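Local coordinates for protein putative 4-amino-4-deoxychorismate lyase (Thermus thermophilus, PDB 2ZGI) that binds pyridoxal 5'-phosphate and is probably a lyase of the class-IV aminotransferase family, putatively a 4-amino-4-deoxychorismate lyase, at residues Thr27-Gly32 with Arg95-Leu100; Glu40-Leu45 with Leu54-Asp59; Leu63-Ala68 with Arg90-Arg95. One frame throughout, in Å; residues are numbered along the deposited sequence.

Contact 1 (Thr27-Gly32 with Arg95-Leu100); sequences TLRAEG and RPYAPL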
loop_
_atom_site.group_PDB
_atom_site.type_symbol
_atom_site.label_atom_id
_atom_site.label_comp_id
_atom_site.label_asym_id
_atom_site.label_seq_id
_atom_site.Cartn_x
_atom_site.Cartn_y
_atom_site.Cartn_z
ATOM N N THR D 27 -13.864 16.736 -22.685
ATOM C CA THR D 27 -15.064 17.507 -22.443
ATOM C C THR D 27 -14.729 18.999 -22.495
ATOM O O THR D 27 -13.762 19.463 -21.864
ATOM C CB THR D 27 -15.765 17.121 -21.118
ATOM O OG1 THR D 27 -15.033 17.648 -20.015
ATOM C CG2 THR D 27 -15.836 15.658 -20.959
ATOM N N LEU D 28 -15.523 19.741 -23.264
ATOM C CA LEU D 28 -15.266 21.146 -23.556
ATOM C C LEU D 28 -16.419 21.993 -23.084
ATOM O O LEU D 28 -17.545 21.492 -22.910
ATOM C CB LEU D 28 -15.160 21.398 -25.061
ATOM C CG LEU D 28 -14.189 20.622 -25.927
ATOM C CD1 LEU D 28 -14.864 19.347 -26.382
ATOM C CD2 LEU D 28 -13.755 21.500 -27.131
ATOM N N ARG D 29 -16.141 23.286 -22.906
ATOM C CA ARG D 29 -17.181 24.273 -22.655
ATOM C C ARG D 29 -17.276 25.181 -23.872
ATOM O O ARG D 29 -16.246 25.558 -24.419
ATOM C CB ARG D 29 -16.863 25.093 -21.404
ATOM C CG ARG D 29 -18.078 25.843 -20.901
ATOM C CD ARG D 29 -17.853 26.471 -19.543
ATOM N NE ARG D 29 -16.993 27.656 -19.566
ATOM C CZ ARG D 29 -15.749 27.675 -19.100
ATOM N NH1 ARG D 29 -15.217 26.569 -18.604
ATOM N NH2 ARG D 29 -15.031 28.811 -19.152
ATOM N N ALA D 30 -18.496 25.495 -24.318
ATOM C CA ALA D 30 -18.705 26.510 -25.359
ATOM C C ALA D 30 -19.397 27.683 -24.712
ATOM O O ALA D 30 -20.324 27.486 -23.916
ATOM C CB ALA D 30 -19.557 25.973 -26.532
ATOM N N GLU D 31 -18.927 28.893 -25.007
ATOM C CA GLU D 31 -19.564 30.083 -24.479
ATOM C C GLU D 31 -20.092 30.884 -25.641
ATOM O O GLU D 31 -19.341 31.195 -26.570
ATOM C CB GLU D 31 -18.605 30.897 -23.599
ATOM C CG GLU D 31 -18.180 30.117 -22.328
ATOM C CD GLU D 31 -17.111 30.778 -21.495
ATOM O OE1 GLU D 31 -16.437 31.714 -21.969
ATOM O OE2 GLU D 31 -16.961 30.356 -20.329
ATOM N N GLY D 32 -21.389 31.189 -25.582
ATOM C CA GLY D 32 -22.097 31.901 -26.665
ATOM C C GLY D 32 -21.735 31.370 -28.049
ATOM O O GLY D 32 -21.354 32.148 -28.946
ATOM N N ARG D 95 -24.863 19.511 -24.588
ATOM C CA ARG D 95 -26.007 19.764 -23.758
ATOM C C ARG D 95 -25.813 21.132 -23.103
ATOM O O ARG D 95 -24.669 21.604 -22.956
ATOM C CB ARG D 95 -26.176 18.654 -22.711
ATOM C CG ARG D 95 -25.216 18.758 -21.552
ATOM C CD ARG D 95 -25.097 17.463 -20.835
ATOM N NE ARG D 95 -24.260 17.598 -19.652
ATOM C CZ ARG D 95 -23.655 16.577 -19.058
ATOM N NH1 ARG D 95 -23.773 15.350 -19.559
ATOM N NH2 ARG D 95 -22.911 16.791 -17.980
ATOM N N PRO D 96 -26.932 21.748 -22.688
ATOM C CA PRO D 96 -26.895 23.028 -21.989
ATOM C C PRO D 96 -25.962 22.935 -20.782
ATOM O O PRO D 96 -25.962 21.916 -20.081
ATOM C CB PRO D 96 -28.332 23.174 -21.483
ATOM C CG PRO D 96 -28.801 21.728 -21.261
ATOM C CD PRO D 96 -28.252 21.088 -22.539
ATOM N N TYR D 97 -25.165 23.979 -20.566
ATOM C CA TYR D 97 -24.261 24.057 -19.418
ATOM C C TYR D 97 -24.933 24.900 -18.348
ATOM O O TYR D 97 -25.553 25.923 -18.656
ATOM C CB TYR D 97 -22.923 24.690 -19.863
ATOM C CG TYR D 97 -21.917 24.987 -18.748
ATOM C CD1 TYR D 97 -20.935 24.070 -18.408
ATOM C CD2 TYR D 97 -21.944 26.204 -18.059
ATOM C CE1 TYR D 97 -20.009 24.336 -17.390
ATOM C CE2 TYR D 97 -21.031 26.484 -17.045
ATOM C CZ TYR D 97 -20.060 25.556 -16.725
ATOM O OH TYR D 97 -19.159 25.841 -15.719
ATOM N N ALA D 98 -24.844 24.469 -17.098
ATOM C CA ALA D 98 -25.289 25.317 -15.997
ATOM C C ALA D 98 -24.113 25.569 -15.040
ATOM O O ALA D 98 -23.470 24.618 -14.569
ATOM C CB ALA D 98 -26.479 24.692 -15.262
ATOM N N PRO D 99 -23.825 26.850 -14.768
ATOM C CA PRO D 99 -22.726 27.254 -13.903
ATOM C C PRO D 99 -22.971 26.913 -12.444
ATOM O O PRO D 99 -24.113 26.779 -11.998
ATOM C CB PRO D 99 -22.723 28.787 -14.037
ATOM C CG PRO D 99 -24.136 29.134 -14.445
ATOM C CD PRO D 99 -24.462 28.024 -15.397
ATOM N N LEU D 100 -21.873 26.840 -11.709
ATOM C CA LEU D 100 -21.905 26.796 -10.276
ATOM C C LEU D 100 -22.326 28.164 -9.789
ATOM O O LEU D 100 -22.163 29.161 -10.518
ATOM C CB LEU D 100 -20.505 26.461 -9.737
ATOM C CG LEU D 100 -19.983 25.034 -9.952
ATOM C CD1 LEU D 100 -18.477 25.009 -9.586
ATOM C CD2 LEU D 100 -20.822 24.022 -9.110
#
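Arg29 lays its aliphatic chain against the ring of Tyr97. The pair joins strand 24-31 to the loop after strand 89-96, and Arg29 CB points toward that loop. CG lies anti to the backbone N (chi1 -164°) and comes to 4.2 Å from Tyr97 CD1. CD carries the contact. It sits over one face of the Tyr97 ring, offset toward the rim and 3.7 Å from Tyr97 CZ, in a CH-pi contact. The chain then bends at chi3 (74°), and the guanidinium leaves the ring with its plane tilted 44° to it.

The tip turns back to its own strand. Arg29 NE and NH2 grip Glu31 OE2 side-on, at 2.8 and 2.7 Å. That oxygen lies in the guanidinium plane and also accepts from Ala242 N. Arg29 NH1 makes a weak bond to O of Ser218, a residue that binds pyridoxal 5'-phosphate. Tyr97 OH is hydrogen-bonded to Gly219 O.

The link between the two segments is thus carbon on ring, while the polar ends bind other groups. The two bonds to Glu31 OE2 should hold the guanidinium in its rotation. The positive charge next to CD probably makes its C-H groups better partners for the ring.

Contact 2 (Glu40-Leu45 with Leu54-Asp59); sequences EHLARL and LSYPGD. With PLP (pyridoxal-5'-phosphate), chain P.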
loop_
_atom_site.group_PDB
_atom_site.type_symbol
_atom_site.label_atom_id
_atom_site.label_comp_id
_atom_site.label_asym_id
_atom_site.label_seq_id
_atom_site.Cartn_x
_atom_site.Cartn_y
_atom_site.Cartn_z
ATOM N N GLU D 40 -6.645 22.662 -28.587
ATOM C CA GLU D 40 -5.990 21.882 -27.527
ATOM C C GLU D 40 -6.733 20.581 -27.223
ATOM O O GLU D 40 -6.101 19.543 -27.008
ATOM C CB GLU D 40 -5.860 22.727 -26.257
ATOM C CG GLU D 40 -4.781 23.840 -26.356
ATOM C CD GLU D 40 -5.333 25.182 -26.862
ATOM O OE1 GLU D 40 -6.499 25.255 -27.319
ATOM O OE2 GLU D 40 -4.569 26.174 -26.813
ATOM N N HIS D 41 -8.077 20.624 -27.247
ATOM C CA HIS D 41 -8.880 19.422 -26.947
ATOM C C HIS D 41 -8.724 18.400 -28.059
ATOM O O HIS D 41 -8.584 17.190 -27.812
ATOM C CB HIS D 41 -10.359 19.787 -26.763
ATOM C CG HIS D 41 -10.655 20.393 -25.431
ATOM N ND1 HIS D 41 -10.879 19.631 -24.306
ATOM C CD2 HIS D 41 -10.762 21.682 -25.042
ATOM C CE1 HIS D 41 -11.116 20.426 -23.279
ATOM N NE2 HIS D 41 -11.040 21.678 -23.696
ATOM N N LEU D 42 -8.721 18.864 -29.308
ATOM C CA LEU D 42 -8.580 17.895 -30.410
ATOM C C LEU D 42 -7.168 17.309 -30.492
ATOM O O LEU D 42 -6.994 16.142 -30.804
ATOM C CB LEU D 42 -9.038 18.486 -31.749
ATOM C CG LEU D 42 -10.523 18.889 -31.776
ATOM C CD1 LEU D 42 -10.931 19.508 -33.145
ATOM C CD2 LEU D 42 -11.441 17.712 -31.413
ATOM N N ALA D 43 -6.168 18.138 -30.203
ATOM C CA ALA D 43 -4.772 17.696 -30.096
ATOM C C ALA D 43 -4.626 16.639 -28.995
ATOM O O ALA D 43 -4.079 15.567 -29.226
ATOM C CB ALA D 43 -3.882 18.878 -29.801
ATOM N N ARG D 44 -5.125 16.942 -27.800
ATOM C CA ARG D 44 -5.047 15.960 -26.708
ATOM C C ARG D 44 -5.765 14.649 -27.036
ATOM O O ARG D 44 -5.223 13.566 -26.801
ATOM C CB ARG D 44 -5.603 16.534 -25.406
ATOM C CG ARG D 44 -5.440 15.540 -24.229
ATOM C CD ARG D 44 -5.763 16.171 -22.888
ATOM N NE ARG D 44 -7.204 16.353 -22.763
ATOM C CZ ARG D 44 -7.805 16.950 -21.737
ATOM N NH1 ARG D 44 -7.083 17.442 -20.710
ATOM N NH2 ARG D 44 -9.131 17.073 -21.755
ATOM N N LEU D 45 -6.987 14.758 -27.567
ATOM C CA LEU D 45 -7.827 13.599 -27.875
ATOM C C LEU D 45 -7.128 12.678 -28.867
ATOM O O LEU D 45 -7.090 11.460 -28.684
ATOM C CB LEU D 45 -9.216 14.050 -28.409
ATOM C CG LEU D 45 -10.284 12.973 -28.645
ATOM C CD1 LEU D 45 -10.693 12.302 -27.316
ATOM C CD2 LEU D 45 -11.541 13.506 -29.388
ATOM N N LEU D 54 -6.001 3.320 -30.255
ATOM C CA LEU D 54 -7.329 3.523 -30.820
ATOM C C LEU D 54 -7.267 4.399 -32.078
ATOM O O LEU D 54 -6.670 5.478 -32.052
ATOM C CB LEU D 54 -8.262 4.161 -29.776
ATOM C CG LEU D 54 -8.449 3.460 -28.423
ATOM C CD1 LEU D 54 -9.087 4.441 -27.442
ATOM C CD2 LEU D 54 -9.292 2.223 -28.564
ATOM N N SER D 55 -7.867 3.931 -33.169
ATOM C CA SER D 55 -8.012 4.743 -34.395
ATOM C C SER D 55 -8.672 6.088 -34.134
ATOM O O SER D 55 -9.773 6.145 -33.578
ATOM C CB SER D 55 -8.832 4.002 -35.444
ATOM O OG SER D 55 -8.273 2.736 -35.724
ATOM N N TYR D 56 -7.995 7.159 -34.531
ATOM C CA TYR D 56 -8.528 8.523 -34.465
ATOM C C TYR D 56 -9.337 8.833 -35.730
ATOM O O TYR D 56 -8.832 8.671 -36.827
ATOM C CB TYR D 56 -7.382 9.528 -34.290
ATOM C CG TYR D 56 -7.885 10.944 -34.077
ATOM C CD1 TYR D 56 -8.664 11.256 -32.969
ATOM C CD2 TYR D 56 -7.627 11.956 -35.009
ATOM C CE1 TYR D 56 -9.147 12.532 -32.763
ATOM C CE2 TYR D 56 -8.123 13.254 -34.814
ATOM C CZ TYR D 56 -8.894 13.525 -33.681
ATOM O OH TYR D 56 -9.412 14.780 -33.432
ATOM N N PRO D 57 -10.600 9.271 -35.595
ATOM C CA PRO D 57 -11.404 9.466 -36.825
ATOM C C PRO D 57 -11.162 10.779 -37.602
ATOM O O PRO D 57 -11.780 11.004 -38.665
ATOM C CB PRO D 57 -12.833 9.397 -36.310
ATOM C CG PRO D 57 -12.731 9.924 -34.917
ATOM C CD PRO D 57 -11.425 9.366 -34.387
ATOM N N GLY D 58 -10.263 11.622 -37.094
ATOM C CA GLY D 58 -9.872 12.839 -37.778
ATOM C C GLY D 58 -10.601 14.049 -37.258
ATOM O O GLY D 58 -11.734 13.952 -36.756
ATOM N N ASP D 59 -9.947 15.195 -37.391
ATOM C CA ASP D 59 -10.518 16.454 -36.977
ATOM C C ASP D 59 -11.747 16.813 -37.798
ATOM O O ASP D 59 -12.740 17.250 -37.242
ATOM C CB ASP D 59 -9.462 17.559 -37.029
ATOM C CG ASP D 59 -8.412 17.404 -35.951
ATOM O OD1 ASP D 59 -8.710 16.745 -34.940
ATOM O OD2 ASP D 59 -7.285 17.912 -36.107
HETATM N N1 PLP P . -8.692 15.384 -13.844
HETATM C C2 PLP P . -9.347 14.350 -14.412
HETATM C C2A PLP P . -9.253 12.990 -13.784
HETATM C C3 PLP P . -10.120 14.552 -15.561
HETATM O O3 PLP P . -10.764 13.478 -16.099
HETATM C C4 PLP P . -10.169 15.831 -16.129
HETATM C C4A PLP P . -10.937 16.137 -17.397
HETATM C C5 PLP P . -9.455 16.871 -15.538
HETATM C C6 PLP P . -8.720 16.600 -14.384
HETATM C C5A PLP P . -9.487 18.288 -16.068
HETATM O O4P PLP P . -8.904 18.463 -17.360
HETATM P P PLP P . -9.250 19.688 -18.331
HETATM O O1P PLP P . -8.778 20.949 -17.651
HETATM O O2P PLP P . -10.746 19.752 -18.548
HETATM O O3P PLP P . -8.479 19.256 -19.534
HETATM O O HOH W 1 -6.172 16.375 -33.545
#
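Leu42, on helix 38-51, packs against Tyr56 of the connecting loop and Asp59 at the start of helix 59-72. These three residues bury most of the surface in the contact.

Tyr56 reaches the helix with its hydroxyl end. With chi1 at -174° the ring swings away from the backbone N and out to the helix, and the side chain meets that of Leu42 at about a right angle. Leu42 CB and CD2 each lie 4.1 Å from Tyr56 OH. The hydroxyl donates to Asp59 OD1 at 2.6 Å, which it meets nearly in line with the C-O bond. This short bond ties the loop to the first residue of helix 59-72. It should hold the hydroxyl end of the ring in place and limit the turn of the carboxylate. Gly58 N lies over one face of the ring, 3.3 Å above its plane.

Asp59 slides past Leu42 in the opposite direction, and its OD1 comes to 3.6 Å from Leu42 CB. Water 1 extends the link. It lies 2.9 Å from Asp59 OD1 and is weakly bonded to Leu42 O. It has more acceptors in reach than protons, so not every bond can be made at once. One turn further along the helix, Leu45 CD2 touches the edge of the Tyr56 ring, 4.3 Å from CE1.

Arg44 leaves the same helix turn on another side and binds the cofactor. Arg44 NH1 donates to PLP O3P at 2.6 Å, and NH2 adds a weak bond to the same oxygen. Thr26 OG1 holds NH2 as well.

Around the contact, Leu42 touches Leu63 and Leu45 touches Phe62, both on helix 59-72. Phe83 of strand 78-86 meets both leucines. Helix 38-51 therefore lies between the cofactor, the next helix and the antiparallel sheet.

Contact 3 (Leu63-Ala68 with Arg90-Arg95); sequences LEDLEA and RLSEAR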
loop_
_atom_site.group_PDB
_atom_site.type_symbol
_atom_site.label_atom_id
_atom_site.label_comp_id
_atom_site.label_asym_id
_atom_site.label_seq_id
_atom_site.Cartn_x
_atom_site.Cartn_y
_atom_site.Cartn_z
ATOM N N LEU D 63 -15.244 18.059 -36.439
ATOM C CA LEU D 63 -15.643 19.433 -36.762
ATOM C C LEU D 63 -16.981 19.474 -37.494
ATOM O O LEU D 63 -17.745 20.428 -37.327
ATOM C CB LEU D 63 -14.571 20.131 -37.594
ATOM C CG LEU D 63 -13.215 20.382 -36.936
ATOM C CD1 LEU D 63 -12.153 20.660 -38.032
ATOM C CD2 LEU D 63 -13.252 21.511 -35.932
ATOM N N GLU D 64 -17.249 18.451 -38.308
ATOM C CA GLU D 64 -18.577 18.223 -38.894
ATOM C C GLU D 64 -19.620 18.008 -37.799
ATOM O O GLU D 64 -20.663 18.649 -37.775
ATOM C CB GLU D 64 -18.521 16.963 -39.737
ATOM C CG GLU D 64 -19.273 16.997 -41.030
ATOM C CD GLU D 64 -18.780 15.893 -41.963
ATOM O OE1 GLU D 64 -17.802 16.129 -42.707
ATOM O OE2 GLU D 64 -19.345 14.780 -41.912
ATOM N N ASP D 65 -19.320 17.098 -36.879
ATOM C CA ASP D 65 -20.180 16.888 -35.708
ATOM C C ASP D 65 -20.431 18.183 -34.971
ATOM O O ASP D 65 -21.572 18.475 -34.567
ATOM C CB ASP D 65 -19.541 15.889 -34.740
ATOM C CG ASP D 65 -19.538 14.484 -35.286
ATOM O OD1 ASP D 65 -20.219 14.243 -36.320
ATOM O OD2 ASP D 65 -18.879 13.614 -34.668
ATOM N N LEU D 66 -19.356 18.951 -34.777
ATOM C CA LEU D 66 -19.435 20.161 -33.976
ATOM C C LEU D 66 -20.419 21.184 -34.541
ATOM O O LEU D 66 -21.239 21.732 -33.785
ATOM C CB LEU D 66 -18.047 20.735 -33.718
ATOM C CG LEU D 66 -17.872 21.938 -32.799
ATOM C CD1 LEU D 66 -18.610 21.793 -31.435
ATOM C CD2 LEU D 66 -16.374 22.184 -32.596
ATOM N N GLU D 67 -20.379 21.399 -35.865
ATOM C CA GLU D 67 -21.329 22.316 -36.536
ATOM C C GLU D 67 -22.777 21.932 -36.249
ATOM O O GLU D 67 -23.597 22.789 -35.895
ATOM C CB GLU D 67 -21.151 22.321 -38.062
ATOM C CG GLU D 67 -19.709 22.318 -38.576
ATOM C CD GLU D 67 -19.640 22.314 -40.100
ATOM O OE1 GLU D 67 -20.648 22.756 -40.727
ATOM O OE2 GLU D 67 -18.585 21.866 -40.655
ATOM N N ALA D 68 -23.078 20.644 -36.403
ATOM C CA ALA D 68 -24.411 20.110 -36.135
ATOM C C ALA D 68 -24.841 20.355 -34.692
ATOM O O ALA D 68 -25.986 20.769 -34.438
ATOM C CB ALA D 68 -24.477 18.618 -36.462
ATOM N N ARG D 90 -17.173 7.214 -33.015
ATOM C CA ARG D 90 -16.967 8.638 -32.925
ATOM C C ARG D 90 -18.231 9.182 -32.278
ATOM O O ARG D 90 -19.305 9.186 -32.882
ATOM C CB ARG D 90 -16.755 9.227 -34.317
ATOM C CG ARG D 90 -16.297 10.669 -34.325
ATOM C CD ARG D 90 -15.948 11.082 -35.736
ATOM N NE ARG D 90 -17.053 10.804 -36.648
ATOM C CZ ARG D 90 -17.927 11.723 -37.028
ATOM N NH1 ARG D 90 -17.789 12.955 -36.582
ATOM N NH2 ARG D 90 -18.920 11.425 -37.854
ATOM N N LEU D 91 -18.109 9.620 -31.038
ATOM C CA LEU D 91 -19.258 10.104 -30.341
ATOM C C LEU D 91 -19.042 11.586 -30.069
ATOM O O LEU D 91 -17.963 11.991 -29.629
ATOM C CB LEU D 91 -19.436 9.251 -29.083
ATOM C CG LEU D 91 -20.766 8.852 -28.435
ATOM C CD1 LEU D 91 -21.872 8.419 -29.391
ATOM C CD2 LEU D 91 -20.454 7.723 -27.436
ATOM N N SER D 92 -20.041 12.396 -30.404
ATOM C CA SER D 92 -20.000 13.836 -30.199
ATOM C C SER D 92 -21.355 14.242 -29.665
ATOM O O SER D 92 -22.411 13.839 -30.209
ATOM C CB SER D 92 -19.676 14.580 -31.508
ATOM O OG SER D 92 -18.452 14.097 -32.056
ATOM N N GLU D 93 -21.339 14.990 -28.567
ATOM C CA GLU D 93 -22.586 15.390 -27.912
ATOM C C GLU D 93 -22.500 16.756 -27.261
ATOM O O GLU D 93 -21.404 17.233 -26.936
ATOM C CB GLU D 93 -22.973 14.355 -26.866
ATOM C CG GLU D 93 -21.838 13.968 -25.967
ATOM C CD GLU D 93 -22.196 12.769 -25.138
ATOM O OE1 GLU D 93 -21.593 11.694 -25.401
ATOM O OE2 GLU D 93 -23.106 12.913 -24.271
ATOM N N ALA D 94 -23.665 17.377 -27.074
ATOM C CA ALA D 94 -23.755 18.710 -26.523
ATOM C C ALA D 94 -24.992 18.809 -25.698
ATOM O O ALA D 94 -26.053 18.269 -26.049
ATOM C CB ALA D 94 -23.792 19.764 -27.634
ATOM N N ARG D 95 -24.863 19.511 -24.588
ATOM C CA ARG D 95 -26.007 19.764 -23.758
ATOM C C ARG D 95 -25.813 21.132 -23.103
ATOM O O ARG D 95 -24.669 21.604 -22.956
ATOM C CB ARG D 95 -26.176 18.654 -22.711
ATOM C CG ARG D 95 -25.216 18.758 -21.552
ATOM C CD ARG D 95 -25.097 17.463 -20.835
ATOM N NE ARG D 95 -24.260 17.598 -19.652
ATOM C CZ ARG D 95 -23.655 16.577 -19.058
ATOM N NH1 ARG D 95 -23.773 15.350 -19.559
ATOM N NH2 ARG D 95 -22.911 16.791 -17.980
HETATM O O HOH W 2 -20.565 11.355 -34.350
#
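Asp65 of helix 59-72 meets Ser92 and Arg90, two residues that point toward it from strand 89-96. The tight part gathers round one oxygen, Asp65 OD2. Ser92 OG donates to Asp65 OD2 at 2.7 Å. It arrives on the anti side of the carboxylate, 23° out of its plane. Ser92 OG sits beside its own backbone N (chi1 -56°), a rotation that turns the hydroxyl to the helix. The carbons are close too, with Asp65 CB 3.5 Å from Ser92 CB.

The Arg90 and Asp65 side chains run toward each other from opposite directions. Arg90 forms a salt bridge through NH1 to the same OD2. The 2.3 Å between Arg90 NH1 and Asp65 OD2 is too short to trust, and Arg90 was modelled in two conformers. The planes of the two charged groups are 18° apart. Water 2 lies over the centre of the guanidinium. It is 2.8 Å from Asp65 OD2 and 2.9 Å from Arg90 O, though it has too few protons for all the acceptors in reach.

An alanine in place of Ser92 takes away the hydroxyl, and the Asp65 carboxylate would probably be less firmly held in rotation.

The solvent side is looser. Glu64 is exposed beside the cluster, and its OE2 stays 5.3 Å from Arg90 NH2, opposite charges not in contact. Beyond the strand lies protein. Leu91, Ser92 and Glu93 pair antiparallel with a strand of the second subunit, and Asn5 of that subunit accepts from Arg90 N.

Helix and strand are thus joined here by charge and hydrogen bonds. The buried Asp65 carboxylate is met by a hydroxyl and a water, which would probably favour its charged form. The nearby arginine, whose exact placement is doubtful, would probably do the same.

Overall arrangement
All three contacts involve the antiparallel sheet or the helices beside it. Contacts 1 and 3 share Arg95 and strand 89-96, with centres about 14 Å apart. Contacts 2 and 3 follow each other along the chain, centres about 13 Å apart, and both are nested inside the loop closed by contact 1. Leu42 CD1 of contact 2 touches Leu63 CD2 of contact 3 at 4.1 Å. Contact 1 meets contact 2 where Leu28 CG lies 3.6 Å from His41 CG. Arg44 of contact 2 binds the phosphate of the cofactor; Ser218, Ile183 and Thr184 are also hydrogen-bonded to the cofactor. The side chain of Arg29 in contact 1 is about 8 Å from the cofactor. Contact 3 lies away from the pocket, at a subunit interface.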